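Local atomic coordinates of intimin (PDB entry 6TPL), a protein that probably mediates adhesion of pathogenic Escherichia coli to host cells, its tandem bacterial Ig-like domains forming part of an extended extracellular passenger. Residues 123-128 with 165-170; 24-29 with 66-71. All coordinates share one frame; numbering follows the deposited sequence.

Interaction 1: 123-128 with 165-170; sequences AITYTV and KVTLTS
Tyr126 and Leu168 make the close-packed side of this antiparallel strand pair. With Tyr126 CG anti to its own carbonyl carbon (chi1 -65°), the ring reaches along the neighbouring strand, and its edge meets Leu168: CE1 lies 3.8 Å from Leu168 CB, and OH the same 3.8 Å from Leu168 CD2. Leucine suits the place because its branched end can follow the rim of the ring up to the hydroxyl. Val166, shorter and beta-branched, fills in nearer the backbone, its CG2 4.3 Å from Tyr126 CB. Val178 of strand 174-181 and Val194 of strand 194-197 cover this face from the other sheet of the Ig-like sandwich.

The opposite face is looser and more open to solvent. Thr125 and Thr167 stand side by side, with Thr125 OG1 3.6 Å from Thr167 CG2, a hydroxyl against a methyl. Beyond them the root of Lys165 rests on the partner strand, CB lying 3.4 Å from Tyr126 O, while its extended chain carries the ammonium group away. At the far end Ala123 CB meets Thr169 CG2 at 3.8 Å.

Four backbone hydrogen bonds join the strands. The one from Tyr126 N to Val166 O is 2.9 Å long and nearly straight (172°). That from Leu168 N to Ile124 O, at 2.8 Å, is bent to 140°, and the same oxygen also receives a CA-H contact from Thr167. Polar attraction across the pair is thus carried by the main chain, and the side chains sort by chemistry, hydrocarbon groups and the tyrosine ring inward, threonine hydroxyls and the lysine ammonium outward.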
ATOM      1  N   ALA A 123       5.593  16.371 -11.301  1.00 12.14           N
ATOM      2  CA  ALA A 123       4.777  15.190 -11.550  1.00 14.12           C
ATOM      3  C   ALA A 123       5.044  14.092 -10.527  1.00 13.51           C
ATOM      4  O   ALA A 123       6.190  13.851 -10.132  1.00 11.36           O
ATOM      5  CB  ALA A 123       5.027  14.655 -12.964  1.00 15.48           C
ATOM      6  N   ILE A 124       3.967  13.438 -10.097  1.00 10.42           N
ATOM      7  CA  ILE A 124       4.037  12.225  -9.290  1.00  9.89           C
ATOM      8  C   ILE A 124       3.770  11.036 -10.197  1.00 12.48           C
ATOM      9  O   ILE A 124       2.795  11.031 -10.957  1.00 11.41           O
ATOM     10  CB  ILE A 124       3.039  12.273  -8.122  1.00  9.32           C
ATOM     11  CG1 ILE A 124       3.504  13.314  -7.095  1.00  9.71           C
ATOM     12  CG2 ILE A 124       2.927  10.900  -7.477  1.00  9.05           C
ATOM     13  CD1 ILE A 124       2.505  13.630  -6.022  1.00  9.83           C
ATOM     14  N   THR A 125       4.639  10.036 -10.131  1.00 13.00           N
ATOM     15  CA  THR A 125       4.574   8.886 -11.020  1.00 13.49           C
ATOM     16  C   THR A 125       3.950   7.708 -10.278  1.00 11.09           C
ATOM     17  O   THR A 125       4.377   7.367  -9.170  1.00 13.24           O
ATOM     18  CB  THR A 125       5.963   8.508 -11.539  1.00 10.97           C
ATOM     19  OG1 THR A 125       6.562   9.633 -12.191  1.00 11.65           O
ATOM     20  CG2 THR A 125       5.860   7.344 -12.525  1.00 17.61           C
ATOM     21  N   TYR A 126       2.930   7.108 -10.887  1.00 10.59           N
ATOM     22  CA  TYR A 126       2.253   5.937 -10.348  1.00  8.85           C
ATOM     23  C   TYR A 126       2.574   4.741 -11.227  1.00  9.21           C
ATOM     24  O   TYR A 126       2.481   4.834 -12.454  1.00 12.84           O
ATOM     25  CB  TYR A 126       0.739   6.134 -10.299  1.00  8.39           C
ATOM     26  CG  TYR A 126       0.282   7.209  -9.352  1.00 11.91           C
ATOM     27  CD1 TYR A 126       0.312   8.545  -9.723  1.00  8.59           C
ATOM     28  CD2 TYR A 126      -0.186   6.886  -8.092  1.00 10.98           C
ATOM     29  CE1 TYR A 126      -0.105   9.533  -8.861  1.00  8.72           C
ATOM     30  CE2 TYR A 126      -0.607   7.863  -7.219  1.00  9.38           C
ATOM     31  CZ  TYR A 126      -0.564   9.189  -7.608  1.00 10.80           C
ATOM     32  OH  TYR A 126      -0.980  10.174  -6.748  1.00 11.04           O
ATOM     33  N   THR A 127       2.918   3.618 -10.601  1.00 10.28           N
ATOM     34  CA  THR A 127       3.277   2.400 -11.314  1.00  9.86           C
ATOM     35  C   THR A 127       2.426   1.255 -10.785  1.00 11.67           C
ATOM     36  O   THR A 127       2.461   0.950  -9.588  1.00 11.20           O
ATOM     37  CB  THR A 127       4.768   2.092 -11.157  1.00 11.03           C
ATOM     38  OG1 THR A 127       5.547   3.199 -11.642  1.00 11.00           O
ATOM     39  CG2 THR A 127       5.149   0.835 -11.928  1.00 13.15           C
ATOM     40  N   VAL A 128       1.658   0.638 -11.676  1.00 11.28           N
ATOM     41  CA  VAL A 128       0.810  -0.503 -11.357  1.00 10.10           C
ATOM     42  C   VAL A 128       1.421  -1.740 -11.996  1.00 13.17           C
ATOM     43  O   VAL A 128       2.017  -1.671 -13.077  1.00 15.27           O
ATOM     44  CB  VAL A 128      -0.633  -0.289 -11.856  1.00  9.69           C
ATOM     45  CG1 VAL A 128      -1.374  -1.609 -11.903  1.00 16.07           C
ATOM     46  CG2 VAL A 128      -1.350   0.715 -10.974  1.00 10.39           C
ATOM     47  N   LYS A 165       2.402   2.697 -16.204  1.00 12.35           N
ATOM     48  CA  LYS A 165       2.670   3.897 -15.427  1.00 14.81           C
ATOM     49  C   LYS A 165       2.000   5.111 -16.047  1.00 12.16           C
ATOM     50  O   LYS A 165       1.845   5.210 -17.267  1.00 12.65           O
ATOM     51  CB  LYS A 165       4.180   4.166 -15.286  1.00 24.87           C
ATOM     52  CG  LYS A 165       4.915   4.519 -16.578  1.00 32.23           C
ATOM     53  CD  LYS A 165       6.356   4.917 -16.272  1.00 33.22           C
ATOM     54  CE  LYS A 165       7.078   5.456 -17.490  1.00 34.62           C
ATOM     55  NZ  LYS A 165       8.457   5.913 -17.152  1.00 35.23           N
ATOM     56  N   VAL A 166       1.607   6.039 -15.175  1.00 11.79           N
ATOM     57  CA  VAL A 166       1.112   7.353 -15.563  1.00 11.94           C
ATOM     58  C   VAL A 166       1.711   8.363 -14.599  1.00 11.70           C
ATOM     59  O   VAL A 166       2.167   8.014 -13.507  1.00 11.36           O
ATOM     60  CB  VAL A 166      -0.429   7.447 -15.540  1.00 11.85           C
ATOM     61  CG1 VAL A 166      -1.037   6.508 -16.569  1.00 12.19           C
ATOM     62  CG2 VAL A 166      -0.969   7.168 -14.134  1.00 11.34           C
ATOM     63  N   THR A 167       1.707   9.628 -15.010  1.00 11.95           N
ATOM     64  CA  THR A 167       2.129  10.722 -14.150  1.00 11.80           C
ATOM     65  C   THR A 167       0.938  11.621 -13.850  1.00 11.74           C
ATOM     66  O   THR A 167      -0.040  11.668 -14.602  1.00 11.96           O
ATOM     67  CB  THR A 167       3.253  11.552 -14.780  1.00 12.25           C
ATOM     68  OG1 THR A 167       2.854  12.043 -16.064  1.00 12.74           O
ATOM     69  CG2 THR A 167       4.517  10.724 -14.918  1.00 12.43           C
ATOM     70  N   LEU A 168       1.040  12.346 -12.738  1.00 11.52           N
ATOM     71  CA  LEU A 168      -0.013  13.230 -12.259  1.00 11.51           C
ATOM     72  C   LEU A 168       0.594  14.579 -11.910  1.00 11.69           C
ATOM     73  O   LEU A 168       1.566  14.649 -11.149  1.00 11.55           O
ATOM     74  CB  LEU A 168      -0.716  12.640 -11.034  1.00 11.12           C
ATOM     75  CG  LEU A 168      -1.840  13.470 -10.397  1.00 11.19           C
ATOM     76  CD1 LEU A 168      -3.086  13.384 -11.265  1.00 11.45           C
ATOM     77  CD2 LEU A 168      -2.112  13.003  -8.976  1.00 10.88           C
ATOM     78  N   THR A 169       0.028  15.642 -12.474  1.00 12.06           N
ATOM     79  CA  THR A 169       0.362  17.007 -12.093  1.00 12.29           C
ATOM     80  C   THR A 169      -0.897  17.716 -11.613  1.00 12.40           C
ATOM     81  O   THR A 169      -2.017  17.234 -11.796  1.00 12.38           O
ATOM     82  CB  THR A 169       0.983  17.789 -13.259  1.00 12.82           C
ATOM     83  OG1 THR A 169       0.062  17.821 -14.359  1.00 13.17           O
ATOM     84  CG2 THR A 169       2.288  17.151 -13.693  1.00 14.90           C
ATOM     85  N   SER A 170      -0.716  18.882 -11.000  1.00 12.59           N
ATOM     86  CA  SER A 170      -1.857  19.679 -10.576  1.00 12.83           C
ATOM     87  C   SER A 170      -1.465  21.149 -10.527  1.00 13.29           C
ATOM     88  O   SER A 170      -0.388  21.503 -10.036  1.00 13.25           O
ATOM     89  CB  SER A 170      -2.390  19.237  -9.210  1.00 12.51           C
ATOM     90  OG  SER A 170      -3.523  20.009  -8.820  1.00 12.87           O
TER

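Interaction 2: 24-29 with 66-71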
ATOM      1  N   ILE A  24       0.994 -12.651   4.245  1.00 19.39           N
ATOM      2  CA  ILE A  24       1.807 -11.443   4.152  1.00 18.25           C
ATOM      3  C   ILE A  24       2.288 -11.109   5.559  1.00 18.12           C
ATOM      4  O   ILE A  24       1.475 -10.961   6.480  1.00 18.47           O
ATOM      5  CB  ILE A  24       1.015 -10.274   3.549  1.00 17.61           C
ATOM      6  CG1 ILE A  24       0.541 -10.625   2.133  1.00 17.86           C
ATOM      7  CG2 ILE A  24       1.872  -9.022   3.507  1.00 16.53           C
ATOM      8  CD1 ILE A  24      -0.238  -9.517   1.453  1.00 20.18           C
ATOM      9  N   THR A  25       3.603 -10.990   5.738  1.00 17.71           N
ATOM     10  CA  THR A  25       4.186 -10.772   7.057  1.00 17.71           C
ATOM     11  C   THR A  25       4.622  -9.316   7.195  1.00 16.65           C
ATOM     12  O   THR A  25       5.415  -8.819   6.388  1.00 15.95           O
ATOM     13  CB  THR A  25       5.367 -11.715   7.297  1.00 18.18           C
ATOM     14  OG1 THR A  25       4.915 -13.075   7.262  1.00 19.29           O
ATOM     15  CG2 THR A  25       6.003 -11.432   8.656  1.00 18.52           C
ATOM     16  N   TYR A  26       4.101  -8.640   8.216  1.00 16.60           N
ATOM     17  CA  TYR A  26       4.422  -7.250   8.504  1.00 15.72           C
ATOM     18  C   TYR A  26       5.455  -7.168   9.622  1.00 15.76           C
ATOM     19  O   TYR A  26       5.455  -7.984  10.544  1.00 16.60           O
ATOM     20  CB  TYR A  26       3.179  -6.466   8.938  1.00 15.71           C
ATOM     21  CG  TYR A  26       2.128  -6.271   7.869  1.00 15.61           C
ATOM     22  CD1 TYR A  26       1.255  -7.294   7.531  1.00 16.40           C
ATOM     23  CD2 TYR A  26       1.993  -5.055   7.223  1.00 14.81           C
ATOM     24  CE1 TYR A  26       0.288  -7.119   6.559  1.00 16.39           C
ATOM     25  CE2 TYR A  26       1.026  -4.868   6.252  1.00 14.82           C
ATOM     26  CZ  TYR A  26       0.178  -5.902   5.925  1.00 15.60           C
ATOM     27  OH  TYR A  26      -0.787  -5.725   4.956  1.00 15.69           O
ATOM     28  N   THR A  27       6.319  -6.161   9.556  1.00 14.95           N
ATOM     29  CA  THR A  27       7.273  -5.879  10.625  1.00 14.94           C
ATOM     30  C   THR A  27       7.102  -4.432  11.064  1.00 14.31           C
ATOM     31  O   THR A  27       7.232  -3.513  10.246  1.00 13.51           O
ATOM     32  CB  THR A  27       8.721  -6.130  10.183  1.00 14.70           C
ATOM     33  OG1 THR A  27       8.889  -7.502   9.807  1.00 15.39           O
ATOM     34  CG2 THR A  27       9.690  -5.791  11.320  1.00 14.76           C
ATOM     35  N   ALA A  28       6.808  -4.234  12.347  1.00 15.67           N
ATOM     36  CA  ALA A  28       6.819  -2.916  12.968  1.00 16.05           C
ATOM     37  C   ALA A  28       8.148  -2.712  13.689  1.00 15.75           C
ATOM     38  O   ALA A  28       8.600  -3.600  14.421  1.00 14.97           O
ATOM     39  CB  ALA A  28       5.656  -2.766  13.953  1.00 14.90           C
ATOM     40  N   THR A  29       8.778  -1.561  13.464  1.00 13.46           N
ATOM     41  CA  THR A  29       9.991  -1.168  14.171  1.00 13.39           C
ATOM     42  C   THR A  29       9.633  -0.063  15.155  1.00 13.38           C
ATOM     43  O   THR A  29       8.922   0.883  14.799  1.00 12.91           O
ATOM     44  CB  THR A  29      11.078  -0.695  13.206  1.00 13.28           C
ATOM     45  OG1 THR A  29      11.440  -1.756  12.314  1.00 12.74           O
ATOM     46  CG2 THR A  29      12.312  -0.269  13.981  1.00 17.73           C
ATOM     47  N   ALA A  66       8.563  -6.187  15.898  1.00 16.50           N
ATOM     48  CA  ALA A  66       7.414  -7.028  16.197  1.00 17.01           C
ATOM     49  C   ALA A  66       6.722  -7.357  14.884  1.00 17.27           C
ATOM     50  O   ALA A  66       6.577  -6.485  14.021  1.00 16.87           O
ATOM     51  CB  ALA A  66       6.445  -6.322  17.155  1.00 16.71           C
ATOM     52  N   THR A  67       6.303  -8.612  14.732  1.00 18.02           N
ATOM     53  CA  THR A  67       5.756  -9.082  13.471  1.00 18.37           C
ATOM     54  C   THR A  67       4.327  -9.583  13.642  1.00 18.79           C
ATOM     55  O   THR A  67       3.856  -9.844  14.753  1.00 19.01           O
ATOM     56  CB  THR A  67       6.619 -10.199  12.869  1.00 19.02           C
ATOM     57  OG1 THR A  67       6.533 -11.370  13.689  1.00 19.74           O
ATOM     58  CG2 THR A  67       8.074  -9.763  12.771  1.00 18.72           C
ATOM     59  N   VAL A  68       3.646  -9.715  12.504  1.00 18.98           N
ATOM     60  CA  VAL A  68       2.280 -10.224  12.451  1.00 19.47           C
ATOM     61  C   VAL A  68       2.029 -10.621  11.000  1.00 19.79           C
ATOM     62  O   VAL A  68       2.673 -10.107  10.082  1.00 19.47           O
ATOM     63  CB  VAL A  68       1.246  -9.178  12.942  1.00 19.04           C
ATOM     64  CG1 VAL A  68       1.151  -8.029  11.951  1.00 18.48           C
ATOM     65  CG2 VAL A  68      -0.111  -9.844  13.172  1.00 19.70           C
ATOM     66  N   THR A  69       1.104 -11.553  10.785  1.00 20.49           N
ATOM     67  CA  THR A  69       0.804 -12.006   9.434  1.00 20.87           C
ATOM     68  C   THR A  69      -0.654 -11.736   9.087  1.00 38.32           C
ATOM     69  O   THR A  69      -1.509 -11.574   9.964  1.00 21.03           O
ATOM     70  CB  THR A  69       1.110 -13.498   9.246  1.00 21.77           C
ATOM     71  OG1 THR A  69       0.183 -14.288  10.002  1.00 22.42           O
ATOM     72  CG2 THR A  69       2.532 -13.828   9.685  1.00 21.80           C
ATOM     73  N   LEU A  70      -0.919 -11.720   7.780  1.00 21.12           N
ATOM     74  CA  LEU A  70      -2.226 -11.392   7.225  1.00 21.25           C
ATOM     75  C   LEU A  70      -2.571 -12.379   6.120  1.00 21.97           C
ATOM     76  O   LEU A  70      -1.735 -12.671   5.259  1.00 22.08           O
ATOM     77  CB  LEU A  70      -2.234  -9.961   6.671  1.00 20.58           C
ATOM     78  CG  LEU A  70      -3.561  -9.377   6.189  1.00 20.69           C
ATOM     79  CD1 LEU A  70      -4.413  -8.961   7.371  1.00 20.60           C
ATOM     80  CD2 LEU A  70      -3.311  -8.202   5.255  1.00 20.27           C
ATOM     81  N   LYS A  71      -3.797 -12.889   6.155  1.00 22.53           N
ATOM     82  CA  LYS A  71      -4.311 -13.790   5.134  1.00 23.27           C
ATOM     83  C   LYS A  71      -5.724 -13.353   4.777  1.00 23.42           C
ATOM     84  O   LYS A  71      -6.371 -12.612   5.524  1.00 23.13           O
ATOM     85  CB  LYS A  71      -4.313 -15.246   5.613  1.00 24.12           C
ATOM     86  CG  LYS A  71      -2.999 -15.713   6.212  1.00 24.10           C
ATOM     87  CD  LYS A  71      -3.165 -17.057   6.911  1.00102.67           C
ATOM     88  CE  LYS A  71      -1.884 -17.474   7.618  1.00 99.85           C
ATOM     89  NZ  LYS A  71      -2.065 -18.711   8.432  1.00100.67           N
TER
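The ring of Tyr26 meets the facing strand by its edge, where Leu70 CB and the carbonyl oxygen of Val68 lie close to the ring plane. Its CE1 is 3.8 Å from Leu70 CB, and the contact runs on to the tip, OH lying 3.5 Å from Leu70 CD2. Residues beyond the two strands supply the rest of the surroundings: the ring of Phe9 meets that of Tyr26 with the planes about 25° apart, and Val80, Ala93 and Val96 also touch the tyrosine. An alanine in place of Tyr26 would probably open a gap between Leu70 and Phe9 and let the leucine end turn more freely.

Closer to the backbone, Val68 CG1 sits between its own N and carbonyl carbon (chi1 69°), which brings it 4.0 Å from Tyr26 CB. The carbonyl of Val68 accepts the N-H of Tyr26 at 2.8 Å from N to O, the donor lying nearly along the C=O axis. This is one bond of an antiparallel pairing within a bacterial Ig-like domain, a beta-sandwich in which strands 76-83 and 91-99 belong to the facing sheet and receive Tyr26 and Leu70 between them.

The other face is a patch of threonines, whose beta-branching suits extended strands. Thr25 OG1 approaches Thr69 CG2 to 3.5 Å, and Thr27 OG1 approaches Thr67 CG2 to 3.8 Å, so in each pair a hydroxyl stands against a methyl, the two side chains pointing the same way. Thr69 OG1 finds its hydrogen-bond partner elsewhere. Back on the face of Tyr26, Ala28 and Ala66 are bonded reciprocally through their backbones, Ala28 N to Ala66 O at 2.8 Å, and their small methyls both touch Val42 of strand 41-48.

Interactions 1 and 2 are structural counterparts in two successive bacterial Ig-like domains. Tyr126 answers to Tyr26, Leu168 to Leu70 and Val166 to Val68. The valines differ in chi1, yet in each the methyl set between N and the carbonyl carbon is the one nearest the tyrosine CB. Thr67, on the open face of interaction 2, is replaced by Lys165 in interaction 1. Their centres are 29 Å apart and nearest atoms about 15 Å, on opposite sides of the chain's centre, so each lies in its own domain, one face packed on the facing sheet, the other more open. Bound magnesium ions lie about 5 Å from the Ala123 side chain and about 7 Å from that of Ile24.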